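PDB 6CII: chlamydomonas reinhardtii THB1 from Chlamydomonas reinhardtii, which binds one heme and, as a group I truncated hemoglobin, probably takes up oxygen and similar small ligands at the iron. Local coordinates for residues 74-79 and 83-88; 24-29 and 98-103; 53-58 and 65-70. One frame throughout, in Å; residues are numbered along the deposited sequence.

All three contacts are partly buried; interactions 1 and 3 touch the heme, and interaction 2 reaches its cyanide. Interaction 1 lies furthest out, about 15 Å from the chain centre to its own, and combines backbone hydrogen bonds with iron coordination on the proximal side. Interaction 2, about 10 Å from that centre, is a sparse apolar helix crossing whose polar business, a hydroxyl gripping cyanide, faces the distal pocket. Interaction 3, equally far from the centre but on the opposite side from interaction 2, is aromatic and pads the heme rim. Helix 87-103 serves interactions 1 and 2; Y28 probably hydrogen-bonds Q53, tying interactions 2 and 3; S75 packs on R70, joining interactions 1 and 3.

Interaction 1: residues 74-79 and 83-88; sequences ASHRRL and QGMNHH. With HEM (protoporphyrin IX containing Fe), chain B.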
loop_
_atom_site.group_PDB
_atom_site.type_symbol
_atom_site.label_atom_id
_atom_site.label_comp_id
_atom_site.label_asym_id
_atom_site.label_seq_id
_atom_site.Cartn_x
_atom_site.Cartn_y
_atom_site.Cartn_z
ATOM N N ALA A 74 -13.019 -2.167 -7.242
ATOM C CA ALA A 74 -14.308 -1.911 -6.627
ATOM C C ALA A 74 -14.150 -1.031 -5.397
ATOM O O ALA A 74 -14.964 -0.129 -5.154
ATOM C CB ALA A 74 -14.979 -3.234 -6.253
ATOM N N SER A 75 -13.079 -1.269 -4.626
ATOM C CA SER A 75 -12.864 -0.537 -3.386
ATOM C C SER A 75 -12.597 0.943 -3.618
ATOM O O SER A 75 -12.840 1.751 -2.715
ATOM C CB SER A 75 -11.687 -1.148 -2.623
ATOM O OG SER A 75 -11.934 -2.508 -2.302
ATOM N N HIS A 76 -12.033 1.318 -4.767
ATOM C CA HIS A 76 -11.716 2.726 -5.018
ATOM C C HIS A 76 -12.635 3.376 -6.050
ATOM O O HIS A 76 -12.508 4.580 -6.299
ATOM C CB HIS A 76 -10.253 2.884 -5.480
ATOM C CG HIS A 76 -9.239 2.450 -4.460
ATOM N ND1 HIS A 76 -8.859 1.133 -4.296
ATOM C CD2 HIS A 76 -8.532 3.164 -3.552
ATOM C CE1 HIS A 76 -7.960 1.056 -3.326
ATOM N NE2 HIS A 76 -7.746 2.273 -2.860
ATOM N N ARG A 77 -13.535 2.610 -6.673
ATOM C CA ARG A 77 -14.380 3.179 -7.724
ATOM C C ARG A 77 -15.154 4.391 -7.225
ATOM O O ARG A 77 -15.215 5.419 -7.908
ATOM C CB ARG A 77 -15.328 2.112 -8.270
ATOM C CG ARG A 77 -16.130 2.609 -9.510
ATOM C CD ARG A 77 -16.951 1.490 -10.159
ATOM N NE ARG A 77 -17.860 0.881 -9.193
ATOM C CZ ARG A 77 -17.803 -0.388 -8.793
ATOM N NH1 ARG A 77 -16.891 -1.217 -9.300
ATOM N NH2 ARG A 77 -18.669 -0.827 -7.885
ATOM N N ARG A 78 -15.735 4.313 -6.025
ATOM C CA ARG A 78 -16.511 5.454 -5.552
ATOM C C ARG A 78 -15.615 6.658 -5.313
ATOM O O ARG A 78 -16.051 7.800 -5.491
ATOM C CB ARG A 78 -17.274 5.088 -4.281
ATOM C CG ARG A 78 -16.408 4.523 -3.169
ATOM C CD ARG A 78 -17.269 3.819 -2.145
ATOM N NE ARG A 78 -16.522 3.570 -0.921
ATOM C CZ ARG A 78 -15.803 2.480 -0.689
ATOM N NH1 ARG A 78 -15.734 1.524 -1.599
ATOM N NH2 ARG A 78 -15.158 2.341 0.461
ATOM N N LEU A 79 -14.368 6.422 -4.917
ATOM C CA LEU A 79 -13.465 7.528 -4.649
ATOM C C LEU A 79 -13.118 8.258 -5.932
ATOM O O LEU A 79 -13.012 9.494 -5.949
ATOM C CB LEU A 79 -12.191 6.990 -4.009
ATOM C CG LEU A 79 -12.347 6.408 -2.611
ATOM C CD1 LEU A 79 -11.128 5.531 -2.265
ATOM C CD2 LEU A 79 -12.435 7.560 -1.654
ATOM N N GLN A 83 -15.208 11.431 -5.517
ATOM C CA GLN A 83 -14.353 12.249 -4.663
ATOM C C GLN A 83 -13.108 12.781 -5.354
ATOM O O GLN A 83 -12.216 13.302 -4.679
ATOM C CB GLN A 83 -13.944 11.464 -3.419
ATOM C CG GLN A 83 -15.121 11.204 -2.540
ATOM C CD GLN A 83 -14.843 10.124 -1.523
ATOM O OE1 GLN A 83 -15.293 8.999 -1.678
ATOM N NE2 GLN A 83 -14.081 10.454 -0.506
ATOM N N GLY A 84 -13.010 12.658 -6.671
ATOM C CA GLY A 84 -11.857 13.247 -7.324
ATOM C C GLY A 84 -10.543 12.538 -7.104
ATOM O O GLY A 84 -9.481 13.140 -7.328
ATOM N N MET A 85 -10.570 11.263 -6.701
ATOM C CA MET A 85 -9.315 10.512 -6.588
ATOM C C MET A 85 -8.702 10.340 -7.974
ATOM O O MET A 85 -9.398 9.967 -8.929
ATOM C CB MET A 85 -9.550 9.136 -5.935
ATOM C CG MET A 85 -8.273 8.237 -5.935
ATOM S SD MET A 85 -8.640 6.601 -5.226
ATOM C CE MET A 85 -7.434 5.639 -6.084
ATOM N N ASN A 86 -7.392 10.583 -8.098
ATOM C CA ASN A 86 -6.813 10.592 -9.431
ATOM C C ASN A 86 -5.408 10.012 -9.429
ATOM O O ASN A 86 -4.859 9.615 -8.397
ATOM C CB ASN A 86 -6.860 12.008 -10.035
ATOM C CG ASN A 86 -6.062 13.016 -9.256
ATOM O OD1 ASN A 86 -4.971 12.725 -8.770
ATOM N ND2 ASN A 86 -6.589 14.247 -9.155
ATOM N N HIS A 87 -4.831 9.959 -10.631
ATOM C CA HIS A 87 -3.520 9.348 -10.797
ATOM C C HIS A 87 -2.438 10.100 -10.045
ATOM O O HIS A 87 -1.446 9.495 -9.614
ATOM C CB HIS A 87 -3.195 9.263 -12.286
ATOM C CG HIS A 87 -3.739 8.037 -12.942
ATOM N ND1 HIS A 87 -5.091 7.783 -13.061
ATOM C CD2 HIS A 87 -3.106 6.979 -13.504
ATOM C CE1 HIS A 87 -5.266 6.631 -13.686
ATOM N NE2 HIS A 87 -4.078 6.119 -13.960
ATOM N N HIS A 88 -2.594 11.410 -9.875
ATOM C CA HIS A 88 -1.596 12.141 -9.107
ATOM C C HIS A 88 -1.619 11.706 -7.651
ATOM O O HIS A 88 -0.558 11.545 -7.034
ATOM C CB HIS A 88 -1.818 13.648 -9.215
ATOM C CG HIS A 88 -0.880 14.461 -8.368
ATOM N ND1 HIS A 88 0.489 14.436 -8.537
ATOM C CD2 HIS A 88 -1.117 15.304 -7.334
ATOM C CE1 HIS A 88 1.053 15.240 -7.654
ATOM N NE2 HIS A 88 0.101 15.786 -6.920
HETATM C CHA HEM B . -9.090 1.476 0.626
HETATM C CHB HEM B . -4.996 -0.319 -1.363
HETATM C CHC HEM B . -4.208 4.040 -3.535
HETATM C CHD HEM B . -7.769 5.999 -0.717
HETATM C C1A HEM B . -8.064 0.650 0.233
HETATM C C2A HEM B . -7.939 -0.733 0.626
HETATM C C3A HEM B . -6.818 -1.213 0.092
HETATM C C4A HEM B . -6.165 -0.178 -0.653
HETATM C CMA HEM B . -6.224 -2.634 0.210
HETATM C CAA HEM B . -8.985 -1.459 1.504
HETATM C CBA HEM B . -10.084 -1.980 0.566
HETATM C CGA HEM B . -11.021 -2.872 1.326
HETATM O O1A HEM B . -10.734 -4.091 1.393
HETATM O O2A HEM B . -12.030 -2.359 1.874
HETATM C C1B HEM B . -4.449 0.729 -2.087
HETATM C C2B HEM B . -3.197 0.651 -2.783
HETATM C C3B HEM B . -2.955 1.821 -3.377
HETATM C C4B HEM B . -4.058 2.724 -3.087
HETATM C CMB HEM B . -2.307 -0.608 -2.822
HETATM C CAB HEM B . -1.694 2.083 -4.220
HETATM C CBB HEM B . -1.195 3.301 -4.400
HETATM C C1C HEM B . -5.107 4.912 -2.941
HETATM C C2C HEM B . -5.235 6.328 -3.232
HETATM C C3C HEM B . -6.216 6.841 -2.463
HETATM C C4C HEM B . -6.739 5.791 -1.622
HETATM C CMC HEM B . -4.374 7.038 -4.305
HETATM C CAC HEM B . -6.747 8.299 -2.368
HETATM C CBC HEM B . -5.861 9.281 -2.305
HETATM C C1D HEM B . -8.366 4.905 -0.098
HETATM C C2D HEM B . -9.436 5.044 0.844
HETATM C C3D HEM B . -9.828 3.810 1.232
HETATM C C4D HEM B . -9.020 2.848 0.533
HETATM C CMD HEM B . -10.000 6.402 1.323
HETATM C CAD HEM B . -10.946 3.497 2.243
HETATM C CBD HEM B . -12.305 3.664 1.561
HETATM C CGD HEM B . -13.406 3.387 2.563
HETATM O O1D HEM B . -14.335 4.226 2.677
HETATM O O2D HEM B . -13.356 2.326 3.237
HETATM N NA HEM B . -6.960 0.938 -0.555
HETATM N NB HEM B . -4.949 2.024 -2.282
HETATM N NC HEM B . -6.074 4.607 -1.971
HETATM N ND HEM B . -8.125 3.540 -0.267
HETATM FE FE HEM B . -6.547 2.754 -1.253
#
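M85 reaches H76 and L79 of helix 72-82 as an almost fully stretched chain. Its CG stands anti to the backbone N (chi1 174°) and its chi2 is also extended, which carries the thioether across to the proximal face of the heme. There M85 CE meets H76 CD2 at 3.7 Å, an oblique approach to the imidazole, and touches HEM C2C at the same distance. On the way M85 SD passes L79 CB at 3.8 Å. L79 sends its own branch CD1 down to the porphyrin, 3.6 Å from HEM C1D, while CD2 lies against the side-chain amide of Q83. The turn that brings M85 here is pinned by one carbonyl: L79 O accepts from Q83 N (3.0 Å) and M85 N (3.1 Å), which come from opposite faces of its plane, the second bond much the straighter at 167°. H76 NE2 binds the heme iron at 2.1 Å, and its ND1 is hydrogen-bonded to L72 O. Held at both nitrogens and flanked by the M85 methyl, the proximal imidazole of this globin probably has little freedom to rotate, and the carbonyl on ND1 probably makes it a stronger electron donor to the iron.

Interaction 2: residues 24-29 and 98-103; sequences VDVFYE and DSTLQE. With CYN (cyanide ion), chain C.
The ring of F27, a residue whose CB also approaches T100 OG1 from across the helix crossing, points an edge atom at one face of Y28: F27 CD2 stands 3.8 Å above the Y28 ring plane, over its centre. At the edge of the tyrosine ring, and in its plane, sits the cyanide nitrogen. Y28 OH donates to CYN N over only 2.6 Å, and the same hydroxyl is hydrogen-bonded to the side-chain amide nitrogens of Q49 and Q53, so three partners fix where it points. What meets between the two helices is simpler. V26 and T100 lie alongside each other, running in opposite senses, with V26 CG1 3.7 Å from T100 OG1 and V26 CB 3.8 Å from T100 CG2. The threonine rotation (chi1 -66°) puts its methyl anti to the backbone N, facing the valine, and sets OG1 beside its own backbone N, where it hydrogen-bonds H96 O one turn back. Further along, V26 CG1 comes loosely to E103 OE1 at 4.2 Å. These are the B and G helices of the 2-on-2 globin fold, in which the B and E pair is laid over the G and H pair. The short segments approach to 9.3 Å between axes, at 130° between their directions, and the small residue T100 sits where the backbones come nearest, opposite F27. A phenylalanine in place of Y28 would probably leave the cyanide nitrogen without this donor and the amides of Q49 and Q53 without a shared acceptor. F27 carries its ring on toward V93, H96 and L97 of helix 87-103, while V24 turns to Q53 and V54 of helix 46-60.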
loop_
_atom_site.group_PDB
_atom_site.type_symbol
_atom_site.label_atom_id
_atom_site.label_comp_id
_atom_site.label_asym_id
_atom_site.label_seq_id
_atom_site.Cartn_x
_atom_site.Cartn_y
_atom_site.Cartn_z
ATOM N N VAL A 24 3.362 -0.108 6.984
ATOM C CA VAL A 24 1.997 0.396 6.851
ATOM C C VAL A 24 1.694 1.429 7.937
ATOM O O VAL A 24 1.019 2.433 7.683
ATOM C CB VAL A 24 0.990 -0.771 6.864
ATOM C CG1 VAL A 24 -0.431 -0.227 6.993
ATOM C CG2 VAL A 24 1.107 -1.560 5.568
ATOM N N ASP A 25 2.191 1.211 9.159
ATOM C CA ASP A 25 1.938 2.174 10.220
ATOM C C ASP A 25 2.548 3.538 9.878
ATOM O O ASP A 25 1.882 4.576 10.007
ATOM C CB ASP A 25 2.482 1.610 11.532
ATOM C CG ASP A 25 1.968 2.331 12.742
ATOM O OD1 ASP A 25 0.796 2.755 12.752
ATOM O OD2 ASP A 25 2.743 2.463 13.707
ATOM N N VAL A 26 3.809 3.548 9.428
ATOM C CA VAL A 26 4.496 4.804 9.091
ATOM C C VAL A 26 3.830 5.464 7.893
ATOM O O VAL A 26 3.598 6.674 7.865
ATOM C CB VAL A 26 5.991 4.548 8.799
ATOM C CG1 VAL A 26 6.642 5.842 8.220
ATOM C CG2 VAL A 26 6.718 4.084 10.052
ATOM N N PHE A 27 3.556 4.657 6.869
ATOM C CA PHE A 27 2.863 5.083 5.660
ATOM C C PHE A 27 1.593 5.863 5.983
ATOM O O PHE A 27 1.406 6.983 5.497
ATOM C CB PHE A 27 2.614 3.795 4.870
ATOM C CG PHE A 27 1.718 3.893 3.687
ATOM C CD1 PHE A 27 2.162 4.437 2.487
ATOM C CD2 PHE A 27 0.482 3.268 3.729
ATOM C CE1 PHE A 27 1.373 4.415 1.363
ATOM C CE2 PHE A 27 -0.345 3.254 2.616
ATOM C CZ PHE A 27 0.101 3.822 1.411
ATOM N N TYR A 28 0.759 5.341 6.900
ATOM C CA TYR A 28 -0.461 6.066 7.200
ATOM C C TYR A 28 -0.234 7.251 8.136
ATOM O O TYR A 28 -1.048 8.170 8.133
ATOM C CB TYR A 28 -1.531 5.127 7.780
ATOM C CG TYR A 28 -2.225 4.382 6.645
ATOM C CD1 TYR A 28 -2.852 5.084 5.614
ATOM C CD2 TYR A 28 -2.218 3.017 6.595
ATOM C CE1 TYR A 28 -3.453 4.423 4.563
ATOM C CE2 TYR A 28 -2.835 2.341 5.555
ATOM C CZ TYR A 28 -3.440 3.052 4.555
ATOM O OH TYR A 28 -3.995 2.349 3.543
ATOM N N GLU A 29 0.816 7.248 8.974
ATOM C CA GLU A 29 1.119 8.479 9.709
ATOM C C GLU A 29 1.509 9.609 8.760
ATOM O O GLU A 29 1.102 10.762 8.969
ATOM C CB GLU A 29 2.212 8.244 10.764
ATOM C CG GLU A 29 1.743 7.317 11.918
ATOM C CD GLU A 29 0.529 7.834 12.738
ATOM O OE1 GLU A 29 0.099 8.979 12.570
ATOM O OE2 GLU A 29 -0.016 7.066 13.553
ATOM N N ASP A 98 7.426 4.515 -0.856
ATOM C CA ASP A 98 8.835 4.369 -1.202
ATOM C C ASP A 98 9.705 5.011 -0.135
ATOM O O ASP A 98 10.658 4.396 0.351
ATOM C CB ASP A 98 9.120 4.983 -2.566
ATOM C CG ASP A 98 10.596 4.873 -2.934
ATOM O OD1 ASP A 98 11.002 3.829 -3.452
ATOM O OD2 ASP A 98 11.354 5.817 -2.668
ATOM N N SER A 99 9.356 6.237 0.275
ATOM C CA SER A 99 10.105 6.931 1.326
ATOM C C SER A 99 10.060 6.174 2.645
ATOM O O SER A 99 11.046 6.153 3.391
ATOM C CB SER A 99 9.544 8.342 1.514
ATOM O OG SER A 99 9.885 9.159 0.398
ATOM N N THR A 100 8.907 5.567 2.963
ATOM C CA THR A 100 8.800 4.756 4.174
ATOM C C THR A 100 9.750 3.573 4.129
ATOM O O THR A 100 10.442 3.272 5.115
ATOM C CB THR A 100 7.367 4.259 4.335
ATOM O OG1 THR A 100 6.493 5.372 4.564
ATOM C CG2 THR A 100 7.271 3.235 5.462
ATOM N N LEU A 101 9.752 2.848 3.004
ATOM C CA LEU A 101 10.613 1.674 2.908
ATOM C C LEU A 101 12.076 2.078 2.988
ATOM O O LEU A 101 12.891 1.381 3.604
ATOM C CB LEU A 101 10.317 0.939 1.610
ATOM C CG LEU A 101 8.938 0.292 1.538
ATOM C CD1 LEU A 101 8.775 -0.367 0.151
ATOM C CD2 LEU A 101 8.714 -0.707 2.662
ATOM N N GLN A 102 12.409 3.234 2.408
ATOM C CA GLN A 102 13.773 3.740 2.471
ATOM C C GLN A 102 14.170 4.036 3.908
ATOM O O GLN A 102 15.244 3.633 4.370
ATOM C CB GLN A 102 13.889 4.998 1.605
ATOM C CG GLN A 102 15.252 5.664 1.672
ATOM C CD GLN A 102 16.370 4.813 1.090
ATOM O OE1 GLN A 102 16.138 3.939 0.248
ATOM N NE2 GLN A 102 17.596 5.064 1.541
ATOM N N GLU A 103 13.296 4.724 4.638
ATOM C CA GLU A 103 13.607 5.088 6.017
ATOM C C GLU A 103 13.774 3.863 6.891
ATOM O O GLU A 103 14.606 3.860 7.813
ATOM C CB GLU A 103 12.505 5.968 6.595
ATOM C CG GLU A 103 12.988 6.726 7.804
ATOM C CD GLU A 103 11.861 7.392 8.526
ATOM O OE1 GLU A 103 10.713 6.998 8.262
ATOM O OE2 GLU A 103 12.126 8.302 9.336
HETATM C C CYN C . -5.267 3.267 0.234
HETATM N N CYN C . -4.703 3.344 1.223
#

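Interaction 3: residues 53-58 and 65-70; sequences QVAFMT and GAYEGR. With HEM (protoporphyrin IX containing Fe), chain B.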
loop_
_atom_site.group_PDB
_atom_site.type_symbol
_atom_site.label_atom_id
_atom_site.label_comp_id
_atom_site.label_asym_id
_atom_site.label_seq_id
_atom_site.Cartn_x
_atom_site.Cartn_y
_atom_site.Cartn_z
ATOM N N GLN A 53 -4.646 -2.808 4.734
ATOM C CA GLN A 53 -3.482 -2.567 3.892
ATOM C C GLN A 53 -2.394 -3.596 4.159
ATOM O O GLN A 53 -1.735 -4.054 3.223
ATOM C CB GLN A 53 -2.964 -1.131 4.114
ATOM C CG GLN A 53 -1.883 -0.712 3.103
ATOM C CD GLN A 53 -2.413 -0.670 1.673
ATOM O OE1 GLN A 53 -2.270 -1.609 0.886
ATOM N NE2 GLN A 53 -3.013 0.442 1.330
ATOM N N VAL A 54 -2.187 -3.970 5.423
ATOM C CA VAL A 54 -1.237 -5.034 5.710
ATOM C C VAL A 54 -1.632 -6.297 4.951
ATOM O O VAL A 54 -0.783 -6.944 4.327
ATOM C CB VAL A 54 -1.128 -5.296 7.221
ATOM C CG1 VAL A 54 -0.280 -6.552 7.464
ATOM C CG2 VAL A 54 -0.489 -4.094 7.909
ATOM N N ALA A 55 -2.930 -6.645 4.965
ATOM C CA ALA A 55 -3.358 -7.883 4.311
ATOM C C ALA A 55 -3.105 -7.825 2.814
ATOM O O ALA A 55 -2.628 -8.804 2.207
ATOM C CB ALA A 55 -4.845 -8.154 4.608
ATOM N N PHE A 56 -3.370 -6.668 2.205
ATOM C CA PHE A 56 -3.165 -6.535 0.769
ATOM C C PHE A 56 -1.692 -6.605 0.423
ATOM O O PHE A 56 -1.289 -7.337 -0.488
ATOM C CB PHE A 56 -3.744 -5.228 0.238
ATOM C CG PHE A 56 -3.501 -5.064 -1.231
ATOM C CD1 PHE A 56 -4.229 -5.802 -2.144
ATOM C CD2 PHE A 56 -2.496 -4.225 -1.701
ATOM C CE1 PHE A 56 -3.976 -5.691 -3.521
ATOM C CE2 PHE A 56 -2.243 -4.121 -3.070
ATOM C CZ PHE A 56 -2.985 -4.851 -3.961
ATOM N N MET A 57 -0.866 -5.830 1.129
ATOM C CA MET A 57 0.560 -5.812 0.833
ATOM C C MET A 57 1.181 -7.180 1.067
ATOM O O MET A 57 2.038 -7.628 0.295
ATOM C CB MET A 57 1.258 -4.761 1.694
ATOM C CG MET A 57 0.802 -3.358 1.407
ATOM S SD MET A 57 1.469 -2.816 -0.162
ATOM C CE MET A 57 0.824 -1.146 -0.270
ATOM N N THR A 58 0.758 -7.851 2.135
ATOM C CA THR A 58 1.258 -9.196 2.411
ATOM C C THR A 58 0.987 -10.124 1.230
ATOM O O THR A 58 1.872 -10.878 0.797
ATOM C CB THR A 58 0.582 -9.710 3.678
ATOM O OG1 THR A 58 0.959 -8.896 4.799
ATOM C CG2 THR A 58 0.989 -11.144 3.948
ATOM N N GLY A 65 -1.494 -16.773 0.639
ATOM C CA GLY A 65 -1.904 -17.585 -0.483
ATOM C C GLY A 65 -2.856 -16.909 -1.442
ATOM O O GLY A 65 -2.630 -16.921 -2.655
ATOM N N ALA A 66 -3.923 -16.314 -0.919
ATOM C CA ALA A 66 -4.965 -15.781 -1.782
ATOM C C ALA A 66 -5.685 -14.654 -1.065
ATOM O O ALA A 66 -6.186 -14.835 0.048
ATOM C CB ALA A 66 -5.953 -16.877 -2.188
ATOM N N TYR A 67 -5.746 -13.502 -1.723
ATOM C CA TYR A 67 -6.281 -12.306 -1.097
ATOM C C TYR A 67 -7.758 -12.491 -0.766
ATOM O O TYR A 67 -8.538 -12.974 -1.593
ATOM C CB TYR A 67 -6.076 -11.117 -2.028
ATOM C CG TYR A 67 -6.450 -9.816 -1.413
ATOM C CD1 TYR A 67 -7.288 -8.931 -2.073
ATOM C CD2 TYR A 67 -5.988 -9.476 -0.161
ATOM C CE1 TYR A 67 -7.639 -7.741 -1.504
ATOM C CE2 TYR A 67 -6.325 -8.293 0.410
ATOM C CZ TYR A 67 -7.152 -7.429 -0.265
ATOM O OH TYR A 67 -7.493 -6.244 0.322
ATOM N N GLU A 68 -8.138 -12.126 0.459
ATOM C CA GLU A 68 -9.517 -12.256 0.907
ATOM C C GLU A 68 -10.218 -10.917 1.082
ATOM O O GLU A 68 -11.372 -10.883 1.529
ATOM C CB GLU A 68 -9.567 -13.060 2.212
ATOM C CG GLU A 68 -9.614 -14.560 1.963
ATOM C CD GLU A 68 -8.978 -15.371 3.071
ATOM O OE1 GLU A 68 -9.012 -14.927 4.238
ATOM O OE2 GLU A 68 -8.436 -16.456 2.761
ATOM N N GLY A 69 -9.564 -9.818 0.741
ATOM C CA GLY A 69 -10.201 -8.526 0.796
ATOM C C GLY A 69 -11.019 -8.242 -0.454
ATOM O O GLY A 69 -11.144 -9.054 -1.369
ATOM N N ARG A 70 -11.572 -7.042 -0.487
ATOM C CA ARG A 70 -12.377 -6.601 -1.614
ATOM C C ARG A 70 -11.483 -6.230 -2.794
ATOM O O ARG A 70 -10.380 -5.703 -2.612
ATOM C CB ARG A 70 -13.223 -5.415 -1.163
ATOM C CG ARG A 70 -14.095 -4.781 -2.201
ATOM C CD ARG A 70 -14.939 -3.747 -1.500
ATOM N NE ARG A 70 -15.831 -3.054 -2.408
ATOM C CZ ARG A 70 -16.357 -1.872 -2.141
ATOM N NH1 ARG A 70 -16.073 -1.262 -0.992
ATOM N NH2 ARG A 70 -17.168 -1.303 -3.009
HETATM C CHA HEM B . -9.090 1.476 0.626
HETATM C CHB HEM B . -4.996 -0.319 -1.363
HETATM C CHC HEM B . -4.208 4.040 -3.535
HETATM C CHD HEM B . -7.769 5.999 -0.717
HETATM C C1A HEM B . -8.064 0.650 0.233
HETATM C C2A HEM B . -7.939 -0.733 0.626
HETATM C C3A HEM B . -6.818 -1.213 0.092
HETATM C C4A HEM B . -6.165 -0.178 -0.653
HETATM C CMA HEM B . -6.224 -2.634 0.210
HETATM C CAA HEM B . -8.985 -1.459 1.504
HETATM C CBA HEM B . -10.084 -1.980 0.566
HETATM C CGA HEM B . -11.021 -2.872 1.326
HETATM O O1A HEM B . -10.734 -4.091 1.393
HETATM O O2A HEM B . -12.030 -2.359 1.874
HETATM C C1B HEM B . -4.449 0.729 -2.087
HETATM C C2B HEM B . -3.197 0.651 -2.783
HETATM C C3B HEM B . -2.955 1.821 -3.377
HETATM C C4B HEM B . -4.058 2.724 -3.087
HETATM C CMB HEM B . -2.307 -0.608 -2.822
HETATM C CAB HEM B . -1.694 2.083 -4.220
HETATM C CBB HEM B . -1.195 3.301 -4.400
HETATM C C1C HEM B . -5.107 4.912 -2.941
HETATM C C2C HEM B . -5.235 6.328 -3.232
HETATM C C3C HEM B . -6.216 6.841 -2.463
HETATM C C4C HEM B . -6.739 5.791 -1.622
HETATM C CMC HEM B . -4.374 7.038 -4.305
HETATM C CAC HEM B . -6.747 8.299 -2.368
HETATM C CBC HEM B . -5.861 9.281 -2.305
HETATM C C1D HEM B . -8.366 4.905 -0.098
HETATM C C2D HEM B . -9.436 5.044 0.844
HETATM C C3D HEM B . -9.828 3.810 1.232
HETATM C C4D HEM B . -9.020 2.848 0.533
HETATM C CMD HEM B . -10.000 6.402 1.323
HETATM C CAD HEM B . -10.946 3.497 2.243
HETATM C CBD HEM B . -12.305 3.664 1.561
HETATM C CGD HEM B . -13.406 3.387 2.563
HETATM O O1D HEM B . -14.335 4.226 2.677
HETATM O O2D HEM B . -13.356 2.326 3.237
HETATM N NA HEM B . -6.960 0.938 -0.555
HETATM N NB HEM B . -4.949 2.024 -2.282
HETATM N NC HEM B . -6.074 4.607 -1.971
HETATM N ND HEM B . -8.125 3.540 -0.267
HETATM FE FE HEM B . -6.547 2.754 -1.253
#
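Both F56 (chi1 178°) and Y67 (chi1 -173°) hold CG on the far side from the backbone N, and these two rotations swing the rings together where helix 46-60 faces the loop leading to helix 72-82. They meet as a T-shaped pair: the edge of F56 points at the face of Y67, with centroids 5.4 Å apart and planes at 80°. The touching atom is F56 CD1, which stands 3.8 Å from Y67 CZ and comes down toward the rim of the tyrosine ring. Y67 CE2 lies 3.6 Å from F56 CA, against the helix backbone. On its opposite face the loop folds back, with G69 N 3.4 Å above the Y67 ring plane and over its centre, so the phenol is clasped between helix and loop. Both aromatics continue to the heme rim. F56 CE2 lies 3.5 Å from HEM CMB, and Y67 OH reaches HEM CMA at 3.8 Å. One turn earlier Q53, bent at its second torsion, brings NE2 to 3.4 Å from HEM CHB, and the residue also touches the cyanide. The E helix thus supplies part of the distal wall of this globin pocket, and the following loop lies along the heme edge and leads to R70, whose N is near a propionate oxygen. Between the segments the contacts are aromatic and van der Waals, so this part of the loop is probably held to the helix by ring packing rather than by polar bonds, with the heme methyls as part of the same packed surface.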